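Side-chain contacts in Rho GTPase-activating protein 26 (Gallus gallus, PDB 1F7C), which stimulates GTP hydrolysis by the small GTPases RhoA and Cdc42, acting through the all-helical RhoGAP domain described here: residues Lys42-Ala47 with Lys95-Ala100; Ser120-Ala125 with Ile195-Phe200; Ala160-Ala163 with Gln168-Met171. All blocks are in the same frame, centred on the assembly; numbering follows the deposited sequence.

Overall arrangement
All three contacts belong to one RhoGAP domain, a bundle built from helices without strands. Interaction 1 packs helix 35-51 against helix 94-106, and interaction 2 packs helix 115-125 against the start of helix 198-210; their centres lie about 28 Å apart, on opposite sides of the chain's centre. Along the chain, interaction 1 closes before interaction 2 opens. Interaction 3, between the end of helix 146-164 and the turn after helix 166-169, is nested inside the loop closed by interaction 2, yet in space its centre is nearer to that of interaction 1, at about 15 Å. It is also the contact that borders R60, the predicted arginine finger, whereas the other two lie away from that site and join helices far apart in sequence.

Interaction 1 (Lys42-Ala47 with Lys95-Ala100); sequences KKCIHA and KTITSA
I97 meets C44 and A47 of the neighbouring helix, and it is the residue of K95-A100 on which the contact turns. I97 CA lies 6.1 Å from C44 CA, a close approach consistent with the small side chains of C44 and A47. The two branches of I97 divide the work. I97 CG2, which lies anti to the backbone N, passes over the backbone of the other helix, 3.9 Å from C44 CA, and also meets the sulfur, with C44 SG 4.0 Å from I97 CG2. CG1 leads the longer branch the other way, placing I97 CD1 4.0 Å from A47 CB. C44 and A47 are three residues apart and so nearly one turn apart, which lets one branched side chain serve both. This is plain helix-to-helix packing in the all-helical RhoGAP fold, joining helix 35-51 to helix 94-106, and L71 of helix 65-76 covers I97 as well. The backbone of I97 also takes part: C44 SG sits 3.6 Å from I97 O. Two residues on, the hydroxyl of S99 is hydrogen-bonded to the backbone N of G63, and A100 then directs its methyl group toward helix 35-51 from farther off.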
ATOM      1  N   LYS A  42      11.058   0.947   2.877  1.00 39.48           N
ATOM      2  CA  LYS A  42      11.961   1.749   2.064  1.00 41.26           C
ATOM      3  C   LYS A  42      12.915   0.901   1.219  1.00 40.55           C
ATOM      4  O   LYS A  42      13.149   1.203   0.057  1.00 40.21           O
ATOM      5  CB  LYS A  42      12.761   2.710   2.946  1.00 40.82           C
ATOM      6  CG  LYS A  42      11.925   3.838   3.506  1.00 46.90           C
ATOM      7  CD  LYS A  42      12.749   4.831   4.317  1.00 52.08           C
ATOM      8  CE  LYS A  42      13.303   4.208   5.584  1.00 54.07           C
ATOM      9  NZ  LYS A  42      13.958   5.236   6.450  1.00 60.39           N
ATOM     10  N   LYS A  43      13.463  -0.157   1.805  1.00 40.91           N
ATOM     11  CA  LYS A  43      14.372  -1.022   1.076  1.00 40.89           C
ATOM     12  C   LYS A  43      13.641  -1.704  -0.074  1.00 40.41           C
ATOM     13  O   LYS A  43      14.206  -1.893  -1.153  1.00 41.46           O
ATOM     14  CB  LYS A  43      14.962  -2.081   2.002  1.00 43.45           C
ATOM     15  CG  LYS A  43      15.877  -1.554   3.092  1.00 45.20           C
ATOM     16  CD  LYS A  43      16.358  -2.713   3.972  1.00 49.23           C
ATOM     17  CE  LYS A  43      17.212  -2.237   5.146  1.00 51.08           C
ATOM     18  NZ  LYS A  43      18.456  -1.534   4.716  1.00 52.74           N
ATOM     19  N   CYS A  44      12.382  -2.068   0.153  1.00 38.59           N
ATOM     20  CA  CYS A  44      11.592  -2.732  -0.874  1.00 36.07           C
ATOM     21  C   CYS A  44      11.140  -1.765  -1.957  1.00 36.29           C
ATOM     22  O   CYS A  44      11.138  -2.103  -3.143  1.00 36.93           O
ATOM     23  CB  CYS A  44      10.376  -3.414  -0.256  1.00 36.04           C
ATOM     24  SG  CYS A  44      10.750  -4.903   0.681  1.00 38.96           S
ATOM     25  N   ILE A  45      10.757  -0.561  -1.554  1.00 34.35           N
ATOM     26  CA  ILE A  45      10.309   0.436  -2.517  1.00 33.19           C
ATOM     27  C   ILE A  45      11.457   0.790  -3.446  1.00 33.70           C
ATOM     28  O   ILE A  45      11.299   0.831  -4.664  1.00 31.50           O
ATOM     29  CB  ILE A  45       9.829   1.731  -1.823  1.00 32.12           C
ATOM     30  CG1 ILE A  45       8.518   1.473  -1.088  1.00 31.05           C
ATOM     31  CG2 ILE A  45       9.656   2.840  -2.835  1.00 30.51           C
ATOM     32  CD1 ILE A  45       7.575   0.619  -1.856  1.00 33.00           C
ATOM     33  N   HIS A  46      12.617   1.033  -2.851  1.00 34.93           N
ATOM     34  CA  HIS A  46      13.797   1.403  -3.606  1.00 36.62           C
ATOM     35  C   HIS A  46      14.218   0.370  -4.636  1.00 35.97           C
ATOM     36  O   HIS A  46      14.554   0.725  -5.766  1.00 35.47           O
ATOM     37  CB  HIS A  46      14.964   1.684  -2.663  1.00 38.25           C
ATOM     38  CG  HIS A  46      16.209   2.106  -3.374  1.00 42.01           C
ATOM     39  ND1 HIS A  46      17.176   1.210  -3.777  1.00 42.75           N
ATOM     40  CD2 HIS A  46      16.605   3.320  -3.825  1.00 41.75           C
ATOM     41  CE1 HIS A  46      18.113   1.855  -4.449  1.00 43.41           C
ATOM     42  NE2 HIS A  46      17.791   3.134  -4.493  1.00 43.83           N
ATOM     43  N   ALA A  47      14.201  -0.903  -4.252  1.00 34.48           N
ATOM     44  CA  ALA A  47      14.598  -1.967  -5.167  1.00 34.23           C
ATOM     45  C   ALA A  47      13.640  -2.096  -6.350  1.00 33.45           C
ATOM     46  O   ALA A  47      14.066  -2.259  -7.501  1.00 33.72           O
ATOM     47  CB  ALA A  47      14.690  -3.300  -4.421  1.00 33.13           C
ATOM     48  N   LYS A  95       9.734 -10.465  -7.728  1.00 39.21           N
ATOM     49  CA  LYS A  95       8.514 -11.107  -7.241  1.00 40.38           C
ATOM     50  C   LYS A  95       8.665 -11.414  -5.741  1.00 40.90           C
ATOM     51  O   LYS A  95       7.701 -11.380  -4.983  1.00 39.78           O
ATOM     52  CB  LYS A  95       8.269 -12.407  -8.020  1.00 40.72           C
ATOM     53  CG  LYS A  95       9.420 -13.414  -7.904  1.00 43.64           C
ATOM     54  CD  LYS A  95       9.421 -14.465  -9.020  1.00 46.76           C
ATOM     55  CE  LYS A  95       8.147 -15.299  -9.049  1.00 48.91           C
ATOM     56  NZ  LYS A  95       8.195 -16.381 -10.083  1.00 48.80           N
ATOM     57  N   THR A  96       9.894 -11.705  -5.330  1.00 41.77           N
ATOM     58  CA  THR A  96      10.215 -12.018  -3.942  1.00 41.25           C
ATOM     59  C   THR A  96      10.181 -10.758  -3.081  1.00 40.45           C
ATOM     60  O   THR A  96       9.679 -10.774  -1.955  1.00 39.06           O
ATOM     61  CB  THR A  96      11.625 -12.650  -3.841  1.00 41.97           C
ATOM     62  OG1 THR A  96      11.645 -13.892  -4.554  1.00 46.15           O
ATOM     63  CG2 THR A  96      12.004 -12.897  -2.397  1.00 44.41           C
ATOM     64  N   ILE A  97      10.725  -9.672  -3.621  1.00 39.38           N
ATOM     65  CA  ILE A  97      10.771  -8.397  -2.927  1.00 37.06           C
ATOM     66  C   ILE A  97       9.397  -7.734  -2.779  1.00 37.89           C
ATOM     67  O   ILE A  97       9.140  -7.068  -1.772  1.00 36.75           O
ATOM     68  CB  ILE A  97      11.741  -7.440  -3.645  1.00 38.05           C
ATOM     69  CG1 ILE A  97      13.158  -8.024  -3.573  1.00 35.29           C
ATOM     70  CG2 ILE A  97      11.663  -6.029  -3.023  1.00 37.05           C
ATOM     71  CD1 ILE A  97      14.190  -7.295  -4.406  1.00 36.09           C
ATOM     72  N   THR A  98       8.515  -7.910  -3.764  1.00 36.60           N
ATOM     73  CA  THR A  98       7.185  -7.308  -3.674  1.00 37.31           C
ATOM     74  C   THR A  98       6.307  -8.145  -2.755  1.00 38.39           C
ATOM     75  O   THR A  98       5.408  -7.623  -2.094  1.00 37.66           O
ATOM     76  CB  THR A  98       6.476  -7.187  -5.051  1.00 35.66           C
ATOM     77  OG1 THR A  98       6.292  -8.485  -5.620  1.00 34.18           O
ATOM     78  CG2 THR A  98       7.299  -6.327  -5.999  1.00 36.70           C
ATOM     79  N   SER A  99       6.562  -9.449  -2.724  1.00 39.22           N
ATOM     80  CA  SER A  99       5.796 -10.331  -1.858  1.00 38.55           C
ATOM     81  C   SER A  99       6.193 -10.087  -0.406  1.00 37.13           C
ATOM     82  O   SER A  99       5.356 -10.151   0.491  1.00 37.14           O
ATOM     83  CB  SER A  99       6.016 -11.793  -2.246  1.00 38.20           C
ATOM     84  OG  SER A  99       5.205 -12.134  -3.361  1.00 40.01           O
ATOM     85  N   ALA A 100       7.469  -9.779  -0.185  1.00 35.57           N
ATOM     86  CA  ALA A 100       7.951  -9.509   1.155  1.00 35.93           C
ATOM     87  C   ALA A 100       7.211  -8.299   1.697  1.00 38.46           C
ATOM     88  O   ALA A 100       6.761  -8.292   2.846  1.00 40.20           O
ATOM     89  CB  ALA A 100       9.444  -9.238   1.135  1.00 33.57           C
TER

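Interaction 2 (Ser120-Ala125 with Ile195-Phe200); sequences SFIKAA and IMDIKF
I122 sends two branches to D197 and F200, CD1 to the backbone of both and CG2 to the aspartate side chain, because its CG1 lies beside the backbone N (chi1 -71°), while CG2 stands anti to that N; a second bend at chi2, -57°, then carries CD1 to the other segment. In the all-helical RhoGAP domain this joins helix 115-125 to the beginning of helix 198-210, two elements brought side by side from well-separated parts of the chain. CD1 settles beside the main chain, with I122 CD1 3.8 Å from F200 C and 3.9 Å from D197 O, and it also touches the beta carbon of the phenylalanine. The shorter branch passes obliquely by the aspartate: I122 CG2 lies against CB and CG of that side chain, 4.0 Å from D197 CB. The carboxylate of D197 is paired with K126 in a salt bridge. Were I122 cut back to an alanine, the backbone at D197 and F200 would probably be left with a gap beside it, both branches being lost. A125 fills the next turn of the helix, its methyl group directed at F200, with A125 CB 4.4 Å from F200 CB. V204, one turn beyond F200, touches the same alanine. The rim of the F200 ring meets A125 O, which lies near the ring plane, 4.0 Å from F200 CD2.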
ATOM      1  N   SER A 120     -15.217   4.613   8.352  1.00 47.80           N
ATOM      2  CA  SER A 120     -15.254   5.988   7.858  1.00 46.67           C
ATOM      3  C   SER A 120     -14.728   6.057   6.428  1.00 43.74           C
ATOM      4  O   SER A 120     -15.331   6.698   5.574  1.00 42.29           O
ATOM      5  CB  SER A 120     -14.424   6.906   8.759  1.00 48.08           C
ATOM      6  OG  SER A 120     -14.964   6.962  10.068  1.00 50.13           O
ATOM      7  N   PHE A 121     -13.609   5.387   6.171  1.00 42.69           N
ATOM      8  CA  PHE A 121     -13.018   5.378   4.833  1.00 43.35           C
ATOM      9  C   PHE A 121     -13.959   4.787   3.783  1.00 43.65           C
ATOM     10  O   PHE A 121     -14.023   5.268   2.658  1.00 43.96           O
ATOM     11  CB  PHE A 121     -11.693   4.609   4.836  1.00 40.54           C
ATOM     12  CG  PHE A 121     -10.520   5.414   5.345  1.00 39.72           C
ATOM     13  CD1 PHE A 121      -9.888   5.081   6.540  1.00 36.78           C
ATOM     14  CD2 PHE A 121     -10.036   6.495   4.616  1.00 38.35           C
ATOM     15  CE1 PHE A 121      -8.784   5.818   7.001  1.00 36.99           C
ATOM     16  CE2 PHE A 121      -8.936   7.234   5.067  1.00 37.84           C
ATOM     17  CZ  PHE A 121      -8.310   6.892   6.264  1.00 36.34           C
ATOM     18  N   ILE A 122     -14.695   3.748   4.158  1.00 44.98           N
ATOM     19  CA  ILE A 122     -15.630   3.106   3.246  1.00 44.76           C
ATOM     20  C   ILE A 122     -16.784   4.047   2.939  1.00 44.88           C
ATOM     21  O   ILE A 122     -17.187   4.196   1.783  1.00 45.77           O
ATOM     22  CB  ILE A 122     -16.196   1.792   3.856  1.00 46.84           C
ATOM     23  CG1 ILE A 122     -15.103   0.724   3.896  1.00 46.43           C
ATOM     24  CG2 ILE A 122     -17.394   1.303   3.051  1.00 48.45           C
ATOM     25  CD1 ILE A 122     -14.485   0.434   2.550  1.00 48.73           C
ATOM     26  N   LYS A 123     -17.310   4.689   3.978  1.00 43.43           N
ATOM     27  CA  LYS A 123     -18.429   5.605   3.812  1.00 43.21           C
ATOM     28  C   LYS A 123     -18.079   6.780   2.904  1.00 44.28           C
ATOM     29  O   LYS A 123     -18.919   7.246   2.125  1.00 45.81           O
ATOM     30  CB  LYS A 123     -18.898   6.108   5.174  1.00 43.80           C
ATOM     31  N   ALA A 124     -16.842   7.257   3.001  1.00 44.17           N
ATOM     32  CA  ALA A 124     -16.396   8.380   2.186  1.00 44.99           C
ATOM     33  C   ALA A 124     -16.273   7.994   0.714  1.00 46.01           C
ATOM     34  O   ALA A 124     -16.622   8.772  -0.168  1.00 45.60           O
ATOM     35  CB  ALA A 124     -15.062   8.906   2.707  1.00 45.41           C
ATOM     36  N   ALA A 125     -15.783   6.785   0.454  1.00 47.93           N
ATOM     37  CA  ALA A 125     -15.616   6.303  -0.915  1.00 49.22           C
ATOM     38  C   ALA A 125     -16.957   6.112  -1.621  1.00 51.42           C
ATOM     39  O   ALA A 125     -17.005   5.964  -2.843  1.00 52.19           O
ATOM     40  CB  ALA A 125     -14.838   4.988  -0.909  1.00 47.40           C
ATOM     41  N   ILE A 195     -20.284  -7.625   2.958  1.00 68.03           N
ATOM     42  CA  ILE A 195     -19.591  -8.199   1.817  1.00 65.11           C
ATOM     43  C   ILE A 195     -19.751  -7.279   0.609  1.00 63.41           C
ATOM     44  O   ILE A 195     -18.927  -7.286  -0.305  1.00 63.38           O
ATOM     45  CB  ILE A 195     -20.151  -9.607   1.467  1.00 65.68           C
ATOM     46  CG1 ILE A 195     -19.336 -10.234   0.330  1.00 67.46           C
ATOM     47  CG2 ILE A 195     -21.606  -9.505   1.048  1.00 64.38           C
ATOM     48  CD1 ILE A 195     -17.862 -10.448   0.657  1.00 67.70           C
ATOM     49  N   MET A 196     -20.805  -6.471   0.616  1.00 60.33           N
ATOM     50  CA  MET A 196     -21.064  -5.563  -0.489  1.00 59.08           C
ATOM     51  C   MET A 196     -20.241  -4.282  -0.444  1.00 56.98           C
ATOM     52  O   MET A 196     -20.298  -3.475  -1.364  1.00 56.24           O
ATOM     53  CB  MET A 196     -22.559  -5.250  -0.547  1.00 62.15           C
ATOM     54  CG  MET A 196     -23.395  -6.500  -0.817  1.00 66.70           C
ATOM     55  SD  MET A 196     -25.157  -6.207  -0.926  1.00 71.84           S
ATOM     56  CE  MET A 196     -25.641  -6.371   0.803  1.00 70.95           C
ATOM     57  N   ASP A 197     -19.471  -4.102   0.624  1.00 56.35           N
ATOM     58  CA  ASP A 197     -18.620  -2.922   0.762  1.00 54.28           C
ATOM     59  C   ASP A 197     -17.149  -3.258   0.502  1.00 52.00           C
ATOM     60  O   ASP A 197     -16.294  -2.382   0.571  1.00 52.20           O
ATOM     61  CB  ASP A 197     -18.752  -2.300   2.161  1.00 54.41           C
ATOM     62  CG  ASP A 197     -20.068  -1.562   2.363  1.00 55.50           C
ATOM     63  OD1 ASP A 197     -20.667  -1.092   1.368  1.00 56.79           O
ATOM     64  OD2 ASP A 197     -20.495  -1.434   3.529  1.00 56.17           O
ATOM     65  N   ILE A 198     -16.857  -4.522   0.211  1.00 49.59           N
ATOM     66  CA  ILE A 198     -15.486  -4.940  -0.060  1.00 48.14           C
ATOM     67  C   ILE A 198     -14.960  -4.208  -1.281  1.00 46.74           C
ATOM     68  O   ILE A 198     -13.804  -3.784  -1.322  1.00 49.19           O
ATOM     69  CB  ILE A 198     -15.398  -6.466  -0.317  1.00 50.30           C
ATOM     70  CG1 ILE A 198     -15.762  -7.231   0.960  1.00 50.22           C
ATOM     71  CG2 ILE A 198     -14.001  -6.848  -0.789  1.00 47.73           C
ATOM     72  CD1 ILE A 198     -14.857  -6.935   2.140  1.00 51.94           C
ATOM     73  N   LYS A 199     -15.815  -4.051  -2.279  1.00 44.28           N
ATOM     74  CA  LYS A 199     -15.412  -3.363  -3.489  1.00 44.13           C
ATOM     75  C   LYS A 199     -14.943  -1.938  -3.205  1.00 43.18           C
ATOM     76  O   LYS A 199     -13.995  -1.466  -3.828  1.00 43.44           O
ATOM     77  CB  LYS A 199     -16.556  -3.345  -4.505  1.00 43.42           C
ATOM     78  CG  LYS A 199     -17.818  -2.662  -4.016  1.00 46.83           C
ATOM     79  CD  LYS A 199     -18.853  -2.582  -5.122  1.00 49.28           C
ATOM     80  CE  LYS A 199     -19.216  -3.969  -5.637  1.00 50.09           C
ATOM     81  NZ  LYS A 199     -19.880  -4.787  -4.586  1.00 51.08           N
ATOM     82  N   PHE A 200     -15.598  -1.253  -2.270  1.00 42.98           N
ATOM     83  CA  PHE A 200     -15.208   0.116  -1.943  1.00 42.78           C
ATOM     84  C   PHE A 200     -13.867   0.195  -1.225  1.00 41.64           C
ATOM     85  O   PHE A 200     -13.256   1.253  -1.173  1.00 42.66           O
ATOM     86  CB  PHE A 200     -16.273   0.805  -1.103  1.00 42.29           C
ATOM     87  CG  PHE A 200     -17.587   0.933  -1.797  1.00 46.40           C
ATOM     88  CD1 PHE A 200     -18.481  -0.131  -1.819  1.00 48.63           C
ATOM     89  CD2 PHE A 200     -17.927   2.108  -2.458  1.00 47.10           C
ATOM     90  CE1 PHE A 200     -19.700  -0.029  -2.492  1.00 50.64           C
ATOM     91  CE2 PHE A 200     -19.140   2.224  -3.132  1.00 49.63           C
ATOM     92  CZ  PHE A 200     -20.032   1.150  -3.151  1.00 50.07           C
TER

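Interaction 3 (Ala160-Ala163 with Gln168-Met171); sequences AKVA and QNLM
N169 reaches V162 by the one hydrogen bond that crosses between the two segments. N169 ND2 donates to V162 O over 2.9 Å, nearly straight at 172°, and the acceptor lies in the plane of the side-chain amide. Seen from the carbonyl, the donor is tilted 24° out of plane. A chi1 of 63°, which sets CG between the backbone N and the carbonyl carbon, lets the amide serve two tasks: while ND2 faces helix 146-164, OD1 accepts from the backbone two residues on, with M171 N 2.8 Å from N169 OD1. That second bond makes an Asx turn, spanning L170 where positive phi takes the chain out of the helix. The amide's flip is thereby settled, and ND2 has a further acceptor in I53 O.

A CA-H...O contact supplements these bonds, A163 CA lying 3.2 Å from M171 O. The alanine methyl group touches the same oxygen.

The apolar part centres on V162. V162 CG1 packs alongside the methionine, 4.1 Å from M171 CB, the two side chains pointing the same way, and also flanks the asparagine amide, 3.8 Å from N169 ND2.

Beyond its root, the methionine is bent at chi2 and chi3 and leads away to R60, the predicted arginine finger of this RhoGAP domain; the turn thus forms part of that residue's surroundings. Helix 173-184 closes over the contact, with L176 touching V162, A163 and M171, so that the end of helix 146-164, the turn after helix 166-169 and this third helix share one buried junction.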
ATOM      1  N   ALA A 160       1.888   5.156  -7.251  1.00 24.89           N
ATOM      2  CA  ALA A 160       1.537   6.097  -8.319  1.00 25.92           C
ATOM      3  C   ALA A 160       2.567   6.009  -9.453  1.00 26.11           C
ATOM      4  O   ALA A 160       2.227   6.158 -10.626  1.00 25.78           O
ATOM      5  CB  ALA A 160       1.489   7.529  -7.780  1.00 21.88           C
ATOM      6  N   LYS A 161       3.822   5.769  -9.082  1.00 26.69           N
ATOM      7  CA  LYS A 161       4.911   5.638 -10.030  1.00 27.65           C
ATOM      8  C   LYS A 161       4.779   4.310 -10.747  1.00 28.18           C
ATOM      9  O   LYS A 161       5.036   4.217 -11.946  1.00 28.81           O
ATOM     10  CB  LYS A 161       6.259   5.679  -9.312  1.00 30.81           C
ATOM     11  CG  LYS A 161       6.666   7.029  -8.781  1.00 31.65           C
ATOM     12  CD  LYS A 161       8.049   6.919  -8.181  1.00 35.73           C
ATOM     13  CE  LYS A 161       8.487   8.194  -7.522  1.00 37.47           C
ATOM     14  NZ  LYS A 161       9.897   8.032  -7.060  1.00 43.08           N
ATOM     15  N   VAL A 162       4.400   3.275  -9.999  1.00 27.61           N
ATOM     16  CA  VAL A 162       4.217   1.954 -10.577  1.00 24.84           C
ATOM     17  C   VAL A 162       3.112   2.045 -11.620  1.00 26.84           C
ATOM     18  O   VAL A 162       3.269   1.555 -12.745  1.00 23.76           O
ATOM     19  CB  VAL A 162       3.786   0.908  -9.520  1.00 26.25           C
ATOM     20  CG1 VAL A 162       3.287  -0.352 -10.210  1.00 23.96           C
ATOM     21  CG2 VAL A 162       4.950   0.571  -8.603  1.00 25.22           C
ATOM     22  N   ALA A 163       2.004   2.692 -11.245  1.00 25.10           N
ATOM     23  CA  ALA A 163       0.851   2.823 -12.134  1.00 26.09           C
ATOM     24  C   ALA A 163       1.098   3.676 -13.371  1.00 26.56           C
ATOM     25  O   ALA A 163       0.502   3.439 -14.421  1.00 26.06           O
ATOM     26  CB  ALA A 163      -0.365   3.371 -11.362  1.00 22.89           C
ATOM     27  N   GLN A 168       3.680  -0.832 -19.700  1.00 34.72           N
ATOM     28  CA  GLN A 168       4.718  -1.841 -19.632  1.00 34.14           C
ATOM     29  C   GLN A 168       4.485  -2.914 -18.562  1.00 35.05           C
ATOM     30  O   GLN A 168       4.530  -4.116 -18.860  1.00 35.58           O
ATOM     31  CB  GLN A 168       6.061  -1.164 -19.372  1.00 34.28           C
ATOM     32  CG  GLN A 168       7.164  -1.503 -20.342  1.00 40.08           C
ATOM     33  CD  GLN A 168       7.393  -2.987 -20.481  1.00 40.50           C
ATOM     34  OE1 GLN A 168       6.782  -3.645 -21.322  1.00 42.25           O
ATOM     35  NE2 GLN A 168       8.270  -3.528 -19.651  1.00 43.14           N
ATOM     36  N   ASN A 169       4.245  -2.494 -17.317  1.00 32.88           N
ATOM     37  CA  ASN A 169       4.054  -3.469 -16.246  1.00 31.91           C
ATOM     38  C   ASN A 169       2.624  -3.968 -16.043  1.00 30.40           C
ATOM     39  O   ASN A 169       2.384  -4.834 -15.209  1.00 31.26           O
ATOM     40  CB  ASN A 169       4.620  -2.951 -14.910  1.00 28.00           C
ATOM     41  CG  ASN A 169       3.916  -1.689 -14.403  1.00 26.09           C
ATOM     42  OD1 ASN A 169       2.709  -1.512 -14.581  1.00 21.35           O
ATOM     43  ND2 ASN A 169       4.674  -0.824 -13.730  1.00 20.27           N
ATOM     44  N   LEU A 170       1.690  -3.425 -16.816  1.00 31.82           N
ATOM     45  CA  LEU A 170       0.276  -3.820 -16.772  1.00 32.83           C
ATOM     46  C   LEU A 170      -0.433  -3.488 -15.472  1.00 32.96           C
ATOM     47  O   LEU A 170      -1.570  -3.884 -15.289  1.00 34.71           O
ATOM     48  CB  LEU A 170       0.136  -5.325 -17.019  1.00 31.01           C
ATOM     49  CG  LEU A 170       1.047  -5.955 -18.080  1.00 34.81           C
ATOM     50  CD1 LEU A 170       0.794  -7.466 -18.154  1.00 33.23           C
ATOM     51  CD2 LEU A 170       0.794  -5.287 -19.434  1.00 33.59           C
ATOM     52  N   MET A 171       0.220  -2.774 -14.564  1.00 33.44           N
ATOM     53  CA  MET A 171      -0.423  -2.457 -13.294  1.00 31.44           C
ATOM     54  C   MET A 171      -1.018  -1.060 -13.225  1.00 30.40           C
ATOM     55  O   MET A 171      -0.364  -0.106 -12.815  1.00 30.54           O
ATOM     56  CB  MET A 171       0.549  -2.670 -12.134  1.00 30.67           C
ATOM     57  CG  MET A 171       0.999  -4.123 -11.967  1.00 30.21           C
ATOM     58  SD  MET A 171      -0.373  -5.333 -11.874  1.00 33.93           S
ATOM     59  CE  MET A 171      -1.101  -4.925 -10.239  1.00 28.28           C
TER